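Local coordinates for protein phenazine-1-carboxylate N-methyltransferase (Pseudomonas aeruginosa, PDB 2IP2) that transfers a methyl group from S-adenosyl-L-methionine to phenazine-1-carboxylate, giving 5-methyl-phenazine-1-carboxylate on the route to the virulence pigment pyocyanin, at residues A[161-166]-A[326-331]; A[184-189]-A[217-222]. One frame throughout, in Å; residues are numbered along the deposited sequence.

Contact 1: A[161-166]-A[326-331]; sequences PRLLDF and TRMIVA
Met328 meets Leu163 and Leu164 through its terminal methyl, in a purely apolar contact. CE lies 3.6 Å from CD1 of Leu163 and 3.7 Å from CD2 of Leu164. The two leucine methyls approach CE from different sides, so it sits between their branches. CE also comes within 3.9 Å of CB of Leu163. Met328 reaches straight out from the strand, with CG anti to the backbone N (chi1 177°) and chi2 also extended. It then bends at chi3 (77°), and this turn brings CE to the leucines. The extended chi1 and chi2 already place SD, which lies 3.9 Å from CD2 of Leu164. Each leucine side chain slides past that of Met328 in the opposite direction.

This is helix-on-sheet packing in the Rossmann-like domain of a class I methyltransferase. The strand order is 3-2-1-4-5-7-6, and 326-333 is the antiparallel strand inserted between 267-272 and 314-322. Residues 161-166 contain the end of helix 154-163, which precedes the first strand of the sheet, 170-174. Leu163 is still helical. Leu164 is the first residue to leave helical geometry, yet its side chain also faces the sheet.

A second apolar contact lies further along the strand. CD2 of Leu164 touches CG2 of Val330 at 4.0 Å, so one leucine methyl meets two alternate residues of the strand. On the flanking strands, Val320 meets Leu163 and Val269 meets Leu164; Met328 touches both valines.

No hydrogen bond joins the two segments. Polar links run to the surroundings instead. The carbonyl O of Leu163 accepts a hydrogen bond from NH1 of Arg318. Backbone bonds tie Met328 to Val320 and Ile329 to Val270.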
ATOM      1  N   PRO A 161     -20.894 -19.002  15.942  1.00 35.25           N
ATOM      2  CA  PRO A 161     -21.599 -19.646  17.059  1.00 35.09           C
ATOM      3  C   PRO A 161     -21.930 -18.705  18.225  1.00 36.89           C
ATOM      4  O   PRO A 161     -22.603 -19.153  19.178  1.00 36.17           O
ATOM      5  CB  PRO A 161     -20.618 -20.713  17.519  1.00 36.23           C
ATOM      6  CG  PRO A 161     -19.255 -20.135  17.140  1.00 34.55           C
ATOM      7  CD  PRO A 161     -19.496 -19.471  15.826  1.00 34.47           C
ATOM      8  N   ARG A 162     -21.425 -17.463  18.191  1.00 37.60           N
ATOM      9  CA  ARG A 162     -21.865 -16.413  19.135  1.00 39.90           C
ATOM     10  C   ARG A 162     -23.146 -15.752  18.633  1.00 39.89           C
ATOM     11  O   ARG A 162     -23.941 -15.277  19.439  1.00 41.63           O
ATOM     12  CB  ARG A 162     -20.800 -15.323  19.365  1.00 40.52           C
ATOM     13  CG  ARG A 162     -19.477 -15.802  19.999  1.00 42.17           C
ATOM     14  CD  ARG A 162     -18.463 -14.648  20.253  1.00 44.44           C
ATOM     15  NE  ARG A 162     -17.098 -15.164  20.458  1.00 50.35           N
ATOM     16  CZ  ARG A 162     -16.052 -14.934  19.647  1.00 52.95           C
ATOM     17  NH1 ARG A 162     -16.175 -14.157  18.569  1.00 52.91           N
ATOM     18  NH2 ARG A 162     -14.862 -15.478  19.915  1.00 52.96           N
ATOM     19  N   LEU A 163     -23.352 -15.700  17.317  1.00 38.83           N
ATOM     20  CA  LEU A 163     -24.600 -15.114  16.766  1.00 37.21           C
ATOM     21  C   LEU A 163     -25.730 -16.138  16.587  1.00 36.61           C
ATOM     22  O   LEU A 163     -26.906 -15.773  16.620  1.00 37.26           O
ATOM     23  CB  LEU A 163     -24.339 -14.431  15.424  1.00 37.57           C
ATOM     24  CG  LEU A 163     -23.435 -13.201  15.326  1.00 38.15           C
ATOM     25  CD1 LEU A 163     -22.878 -13.131  13.882  1.00 38.77           C
ATOM     26  CD2 LEU A 163     -24.158 -11.876  15.682  1.00 39.29           C
ATOM     27  N   LEU A 164     -25.388 -17.398  16.371  1.00 34.95           N
ATOM     28  CA  LEU A 164     -26.392 -18.432  16.213  1.00 34.78           C
ATOM     29  C   LEU A 164     -26.286 -19.391  17.374  1.00 36.07           C
ATOM     30  O   LEU A 164     -25.201 -19.609  17.905  1.00 35.89           O
ATOM     31  CB  LEU A 164     -26.211 -19.196  14.880  1.00 33.83           C
ATOM     32  CG  LEU A 164     -26.027 -18.434  13.549  1.00 36.24           C
ATOM     33  CD1 LEU A 164     -26.192 -19.358  12.368  1.00 31.43           C
ATOM     34  CD2 LEU A 164     -27.019 -17.326  13.368  1.00 34.15           C
ATOM     35  N   ASP A 165     -27.414 -19.986  17.760  1.00 36.34           N
ATOM     36  CA  ASP A 165     -27.418 -20.922  18.848  1.00 37.88           C
ATOM     37  C   ASP A 165     -27.250 -22.361  18.306  1.00 37.43           C
ATOM     38  O   ASP A 165     -28.135 -22.896  17.667  1.00 37.39           O
ATOM     39  CB  ASP A 165     -28.738 -20.735  19.660  1.00 39.55           C
ATOM     40  CG  ASP A 165     -28.752 -21.486  21.013  1.00 43.20           C
ATOM     41  OD1 ASP A 165     -27.853 -22.308  21.336  1.00 42.61           O
ATOM     42  OD2 ASP A 165     -29.727 -21.241  21.774  1.00 49.76           O
ATOM     43  N   PHE A 166     -26.098 -22.978  18.537  1.00 36.68           N
ATOM     44  CA  PHE A 166     -25.902 -24.368  18.135  1.00 37.30           C
ATOM     45  C   PHE A 166     -26.158 -25.354  19.271  1.00 38.91           C
ATOM     46  O   PHE A 166     -26.011 -26.561  19.081  1.00 38.74           O
ATOM     47  CB  PHE A 166     -24.501 -24.587  17.555  1.00 36.39           C
ATOM     48  CG  PHE A 166     -24.312 -23.952  16.225  1.00 35.53           C
ATOM     49  CD1 PHE A 166     -23.999 -22.594  16.142  1.00 33.45           C
ATOM     50  CD2 PHE A 166     -24.400 -24.712  15.053  1.00 32.46           C
ATOM     51  CE1 PHE A 166     -23.807 -21.973  14.897  1.00 35.11           C
ATOM     52  CE2 PHE A 166     -24.200 -24.115  13.800  1.00 32.99           C
ATOM     53  CZ  PHE A 166     -23.890 -22.744  13.717  1.00 34.07           C
ATOM     54  N   THR A 326     -16.997  -9.713   5.761  1.00 31.75           N
ATOM     55  CA  THR A 326     -17.803 -10.899   5.379  1.00 28.97           C
ATOM     56  C   THR A 326     -19.224 -10.739   5.901  1.00 28.83           C
ATOM     57  O   THR A 326     -19.457 -10.003   6.852  1.00 29.55           O
ATOM     58  CB  THR A 326     -17.195 -12.270   5.831  0.50 30.18           C
ATOM     59  OG1 THR A 326     -18.230 -13.268   6.002  0.50 29.32           O
ATOM     60  CG2 THR A 326     -16.469 -12.146   7.102  0.50 29.81           C
ATOM     61  N   ARG A 327     -20.169 -11.387   5.243  1.00 27.91           N
ATOM     62  CA  ARG A 327     -21.575 -11.197   5.613  1.00 28.15           C
ATOM     63  C   ARG A 327     -22.102 -12.514   6.079  1.00 27.53           C
ATOM     64  O   ARG A 327     -21.695 -13.560   5.553  1.00 26.44           O
ATOM     65  CB  ARG A 327     -22.385 -10.819   4.406  1.00 28.69           C
ATOM     66  CG  ARG A 327     -23.329  -9.708   4.674  1.00 35.22           C
ATOM     67  CD  ARG A 327     -22.867  -8.530   3.828  1.00 41.68           C
ATOM     68  NE  ARG A 327     -22.895  -7.277   4.560  1.00 48.79           N
ATOM     69  CZ  ARG A 327     -22.608  -6.094   4.016  1.00 47.83           C
ATOM     70  NH1 ARG A 327     -22.281  -5.985   2.729  1.00 44.45           N
ATOM     71  NH2 ARG A 327     -22.661  -5.021   4.765  1.00 50.16           N
ATOM     72  N   MET A 328     -23.059 -12.472   7.003  1.00 28.01           N
ATOM     73  CA  MET A 328     -23.761 -13.709   7.380  1.00 29.73           C
ATOM     74  C   MET A 328     -25.213 -13.443   7.023  1.00 29.40           C
ATOM     75  O   MET A 328     -25.791 -12.497   7.541  1.00 30.58           O
ATOM     76  CB  MET A 328     -23.641 -14.007   8.873  1.00 29.58           C
ATOM     77  CG  MET A 328     -24.455 -15.300   9.292  1.00 32.26           C
ATOM     78  SD  MET A 328     -24.321 -15.673  11.062  1.00 34.75           S
ATOM     79  CE  MET A 328     -25.456 -14.442  11.719  1.00 33.14           C
ATOM     80  N   ILE A 329     -25.763 -14.243   6.128  1.00 28.01           N
ATOM     81  CA  ILE A 329     -27.185 -14.091   5.717  1.00 27.68           C
ATOM     82  C   ILE A 329     -27.939 -15.351   6.199  1.00 28.80           C
ATOM     83  O   ILE A 329     -27.668 -16.455   5.709  1.00 27.55           O
ATOM     84  CB  ILE A 329     -27.294 -13.901   4.203  1.00 28.44           C
ATOM     85  CG1 ILE A 329     -26.575 -12.590   3.760  1.00 26.80           C
ATOM     86  CG2 ILE A 329     -28.762 -13.865   3.741  1.00 26.29           C
ATOM     87  CD1 ILE A 329     -26.235 -12.553   2.242  1.00 27.20           C
ATOM     88  N   VAL A 330     -28.877 -15.166   7.149  1.00 28.81           N
ATOM     89  CA  VAL A 330     -29.694 -16.278   7.648  1.00 29.71           C
ATOM     90  C   VAL A 330     -31.065 -16.278   6.928  1.00 32.06           C
ATOM     91  O   VAL A 330     -31.739 -15.231   6.848  1.00 30.70           O
ATOM     92  CB  VAL A 330     -29.834 -16.263   9.184  1.00 31.08           C
ATOM     93  CG1 VAL A 330     -30.569 -17.544   9.658  1.00 29.28           C
ATOM     94  CG2 VAL A 330     -28.449 -16.196   9.851  1.00 29.58           C
ATOM     95  N   ALA A 331     -31.459 -17.421   6.369  1.00 32.25           N
ATOM     96  CA  ALA A 331     -32.750 -17.483   5.687  1.00 33.24           C
ATOM     97  C   ALA A 331     -33.507 -18.727   6.180  1.00 35.17           C
ATOM     98  O   ALA A 331     -32.890 -19.737   6.545  1.00 32.96           O
ATOM     99  CB  ALA A 331     -32.573 -17.500   4.177  1.00 32.88           C
TER

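Contact 2: A[184-189]-A[217-222]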
ATOM      1  N   ALA A 184     -14.479 -24.392  14.475  1.00 30.28           N
ATOM      2  CA  ALA A 184     -14.887 -23.208  15.244  1.00 28.58           C
ATOM      3  C   ALA A 184     -16.231 -23.465  15.969  1.00 29.99           C
ATOM      4  O   ALA A 184     -16.375 -23.205  17.196  1.00 29.40           O
ATOM      5  CB  ALA A 184     -14.982 -21.966  14.331  1.00 29.05           C
ATOM      6  N   ILE A 185     -17.185 -24.068  15.274  1.00 29.05           N
ATOM      7  CA  ILE A 185     -18.490 -24.285  15.896  1.00 30.65           C
ATOM      8  C   ILE A 185     -18.388 -25.270  17.080  1.00 32.63           C
ATOM      9  O   ILE A 185     -18.883 -24.982  18.189  1.00 33.65           O
ATOM     10  CB  ILE A 185     -19.591 -24.751  14.897  1.00 31.19           C
ATOM     11  CG1 ILE A 185     -19.909 -23.645  13.885  1.00 31.61           C
ATOM     12  CG2 ILE A 185     -20.851 -25.208  15.668  1.00 29.41           C
ATOM     13  CD1 ILE A 185     -20.412 -24.200  12.522  1.00 32.26           C
ATOM     14  N   LEU A 186     -17.743 -26.413  16.853  1.00 34.75           N
ATOM     15  CA  LEU A 186     -17.651 -27.426  17.889  1.00 36.79           C
ATOM     16  C   LEU A 186     -16.749 -27.018  19.051  1.00 38.13           C
ATOM     17  O   LEU A 186     -16.925 -27.532  20.175  1.00 39.34           O
ATOM     18  CB  LEU A 186     -17.274 -28.785  17.310  1.00 37.80           C
ATOM     19  CG  LEU A 186     -18.213 -29.290  16.192  1.00 38.64           C
ATOM     20  CD1 LEU A 186     -17.496 -30.276  15.246  1.00 44.84           C
ATOM     21  CD2 LEU A 186     -19.494 -29.875  16.707  1.00 41.67           C
ATOM     22  N   GLN A 187     -15.806 -26.104  18.813  1.00 38.35           N
ATOM     23  CA  GLN A 187     -14.973 -25.664  19.912  1.00 39.38           C
ATOM     24  C   GLN A 187     -15.723 -24.658  20.795  1.00 40.00           C
ATOM     25  O   GLN A 187     -15.542 -24.650  22.004  1.00 40.64           O
ATOM     26  CB  GLN A 187     -13.656 -25.112  19.389  0.50 39.67           C
ATOM     27  CG  GLN A 187     -12.840 -26.178  18.659  0.50 36.95           C
ATOM     28  CD  GLN A 187     -11.405 -25.759  18.442  0.50 35.56           C
ATOM     29  OE1 GLN A 187     -11.116 -24.584  18.187  0.50 32.07           O
ATOM     30  NE2 GLN A 187     -10.494 -26.723  18.550  0.50 32.62           N
ATOM     31  N   ALA A 188     -16.613 -23.868  20.191  1.00 39.41           N
ATOM     32  CA  ALA A 188     -17.433 -22.889  20.914  1.00 38.95           C
ATOM     33  C   ALA A 188     -18.594 -23.562  21.663  1.00 39.28           C
ATOM     34  O   ALA A 188     -18.967 -23.144  22.772  1.00 39.90           O
ATOM     35  CB  ALA A 188     -17.977 -21.867  19.949  1.00 38.82           C
ATOM     36  N   GLU A 189     -19.155 -24.602  21.057  1.00 38.67           N
ATOM     37  CA  GLU A 189     -20.352 -25.228  21.574  1.00 38.90           C
ATOM     38  C   GLU A 189     -20.134 -26.733  21.570  1.00 39.64           C
ATOM     39  O   GLU A 189     -20.404 -27.409  20.594  1.00 39.05           O
ATOM     40  CB  GLU A 189     -21.544 -24.823  20.677  0.50 38.09           C
ATOM     41  CG  GLU A 189     -22.892 -24.575  21.364  0.50 36.99           C
ATOM     42  CD  GLU A 189     -22.818 -23.531  22.464  0.50 36.49           C
ATOM     43  OE1 GLU A 189     -23.272 -22.377  22.248  0.50 30.42           O
ATOM     44  OE2 GLU A 189     -22.290 -23.884  23.549  0.50 37.04           O
ATOM     45  N   GLU A 217     -16.461 -38.464  17.950  1.00 40.12           N
ATOM     46  CA  GLU A 217     -17.789 -38.773  17.329  1.00 40.74           C
ATOM     47  C   GLU A 217     -18.834 -37.574  17.344  1.00 40.91           C
ATOM     48  O   GLU A 217     -20.056 -37.761  17.221  1.00 41.33           O
ATOM     49  CB  GLU A 217     -18.390 -39.998  18.054  0.50 40.85           C
ATOM     50  CG  GLU A 217     -19.212 -40.962  17.224  0.50 40.69           C
ATOM     51  CD  GLU A 217     -19.700 -42.189  18.012  0.50 40.82           C
ATOM     52  OE1 GLU A 217     -19.741 -42.149  19.263  0.50 41.65           O
ATOM     53  OE2 GLU A 217     -20.059 -43.201  17.369  0.50 42.47           O
ATOM     54  N   ARG A 218     -18.321 -36.357  17.506  1.00 41.23           N
ATOM     55  CA  ARG A 218     -19.091 -35.099  17.447  1.00 41.47           C
ATOM     56  C   ARG A 218     -19.430 -34.663  15.994  1.00 40.19           C
ATOM     57  O   ARG A 218     -20.503 -34.055  15.718  1.00 40.94           O
ATOM     58  CB  ARG A 218     -18.266 -34.003  18.159  1.00 42.53           C
ATOM     59  CG  ARG A 218     -18.231 -34.222  19.692  1.00 46.10           C
ATOM     60  CD  ARG A 218     -16.894 -33.952  20.360  1.00 49.03           C
ATOM     61  NE  ARG A 218     -17.083 -33.610  21.773  1.00 54.19           N
ATOM     62  CZ  ARG A 218     -17.447 -34.471  22.738  1.00 53.20           C
ATOM     63  NH1 ARG A 218     -17.673 -35.754  22.455  1.00 54.72           N
ATOM     64  NH2 ARG A 218     -17.598 -34.046  23.995  1.00 52.64           N
ATOM     65  N   VAL A 219     -18.520 -34.969  15.080  1.00 36.90           N
ATOM     66  CA  VAL A 219     -18.715 -34.636  13.693  1.00 35.53           C
ATOM     67  C   VAL A 219     -18.470 -35.901  12.911  1.00 34.71           C
ATOM     68  O   VAL A 219     -17.727 -36.769  13.381  1.00 33.56           O
ATOM     69  CB  VAL A 219     -17.745 -33.475  13.242  1.00 34.89           C
ATOM     70  CG1 VAL A 219     -16.305 -33.863  13.406  1.00 35.86           C
ATOM     71  CG2 VAL A 219     -17.958 -33.058  11.762  1.00 37.48           C
ATOM     72  N   SER A 220     -19.085 -36.007  11.725  1.00 33.88           N
ATOM     73  CA  SER A 220     -18.650 -36.972  10.721  1.00 33.31           C
ATOM     74  C   SER A 220     -18.442 -36.259   9.400  1.00 34.71           C
ATOM     75  O   SER A 220     -18.936 -35.122   9.227  1.00 33.11           O
ATOM     76  CB  SER A 220     -19.703 -38.080  10.572  1.00 34.30           C
ATOM     77  OG  SER A 220     -20.982 -37.553  10.233  1.00 34.22           O
ATOM     78  N   LEU A 221     -17.726 -36.911   8.478  1.00 34.87           N
ATOM     79  CA  LEU A 221     -17.522 -36.393   7.143  1.00 36.28           C
ATOM     80  C   LEU A 221     -18.330 -37.206   6.144  1.00 36.73           C
ATOM     81  O   LEU A 221     -18.437 -38.424   6.267  1.00 37.26           O
ATOM     82  CB  LEU A 221     -16.044 -36.431   6.728  1.00 35.62           C
ATOM     83  CG  LEU A 221     -14.915 -36.012   7.678  1.00 36.39           C
ATOM     84  CD1 LEU A 221     -13.527 -35.996   6.964  1.00 33.53           C
ATOM     85  CD2 LEU A 221     -15.198 -34.627   8.219  1.00 37.33           C
ATOM     86  N   VAL A 222     -18.873 -36.560   5.127  1.00 36.65           N
ATOM     87  CA  VAL A 222     -19.401 -37.339   3.998  1.00 37.51           C
ATOM     88  C   VAL A 222     -18.865 -36.872   2.645  1.00 36.94           C
ATOM     89  O   VAL A 222     -18.660 -35.679   2.441  1.00 35.27           O
ATOM     90  CB  VAL A 222     -20.958 -37.585   4.049  1.00 38.56           C
ATOM     91  CG1 VAL A 222     -21.612 -36.931   5.191  1.00 38.04           C
ATOM     92  CG2 VAL A 222     -21.681 -37.380   2.669  1.00 38.18           C
TER
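Leu186 packs against Val219, and this pair supplies the apolar part of the contact. CD1 of Leu186 lies 3.8 Å from CB of Val219. The same methyl is 4.2 Å from CG1 and 4.5 Å from CG2 of Val219. It therefore sits against the branch point rather than the end of either methyl. The valine torsion explains this approach. CG1 lies between the backbone N and the carbonyl carbon (chi1 60°), and CG2 is anti to N. That leaves the hydrogen side of CB turned to the leucine. The two side chains cross at about a right angle, and both residues are buried.

The other leucine branch makes looser contacts. CD2 of Leu186 is 4.4 Å from the backbone O of Arg218 and 4.5 Å from CB of the same residue. Both are loose approaches, one to the backbone carbonyl and one to the first side-chain carbon. The arginine itself is exposed, and its NH1 makes a weak hydrogen bond to the O of Gly216.

No hydrogen bond crosses between the segments. The strand bonds to strand 193-198, as Ser220 does with Gly194 and Met196. Ala188 N bonds to Ala184 O, and Glu189 N bonds to Ile185 O, in the last turn of the helix. Glu217, with positive phi (61°), closes helix 211-215 in a Schellman motif just before the strand.

Leu213 touches both Leu186 and Val219, so helix 211-215 completes the packing on this side. Helix 180-188 links strands 170-174 and 193-198 in a beta-alpha-beta unit of the Rossmann-like fold. Strand 219-223 is the outermost strand beside 193-198 and pairs with it in parallel. Leu186 thus joins the crossover helix to the edge of the sheet.

Contacts 1 and 2 reach the same mixed sheet at different strands, one near each edge. Their centres are about 16 Å apart. Contact 2 falls within the span of chain between 161-166 and 326-331. Segments 161-166 and 184-189 meet directly: helical Pro161 packs CG on Ala188 CB at 3.5 Å, and Phe166, just beyond the helix, sets CD2 on Ile185 CG2 at 3.6 Å. Helices 154-163 and 180-188 are thus neighbours. Neither contact includes a predicted S-adenosyl-L-methionine site. The side chain of Met328 is about 11 Å from that of Arg241, and the side chain of Val219 about 11 Å from that of Asp198. Both are packing contacts in the cofactor-binding domain.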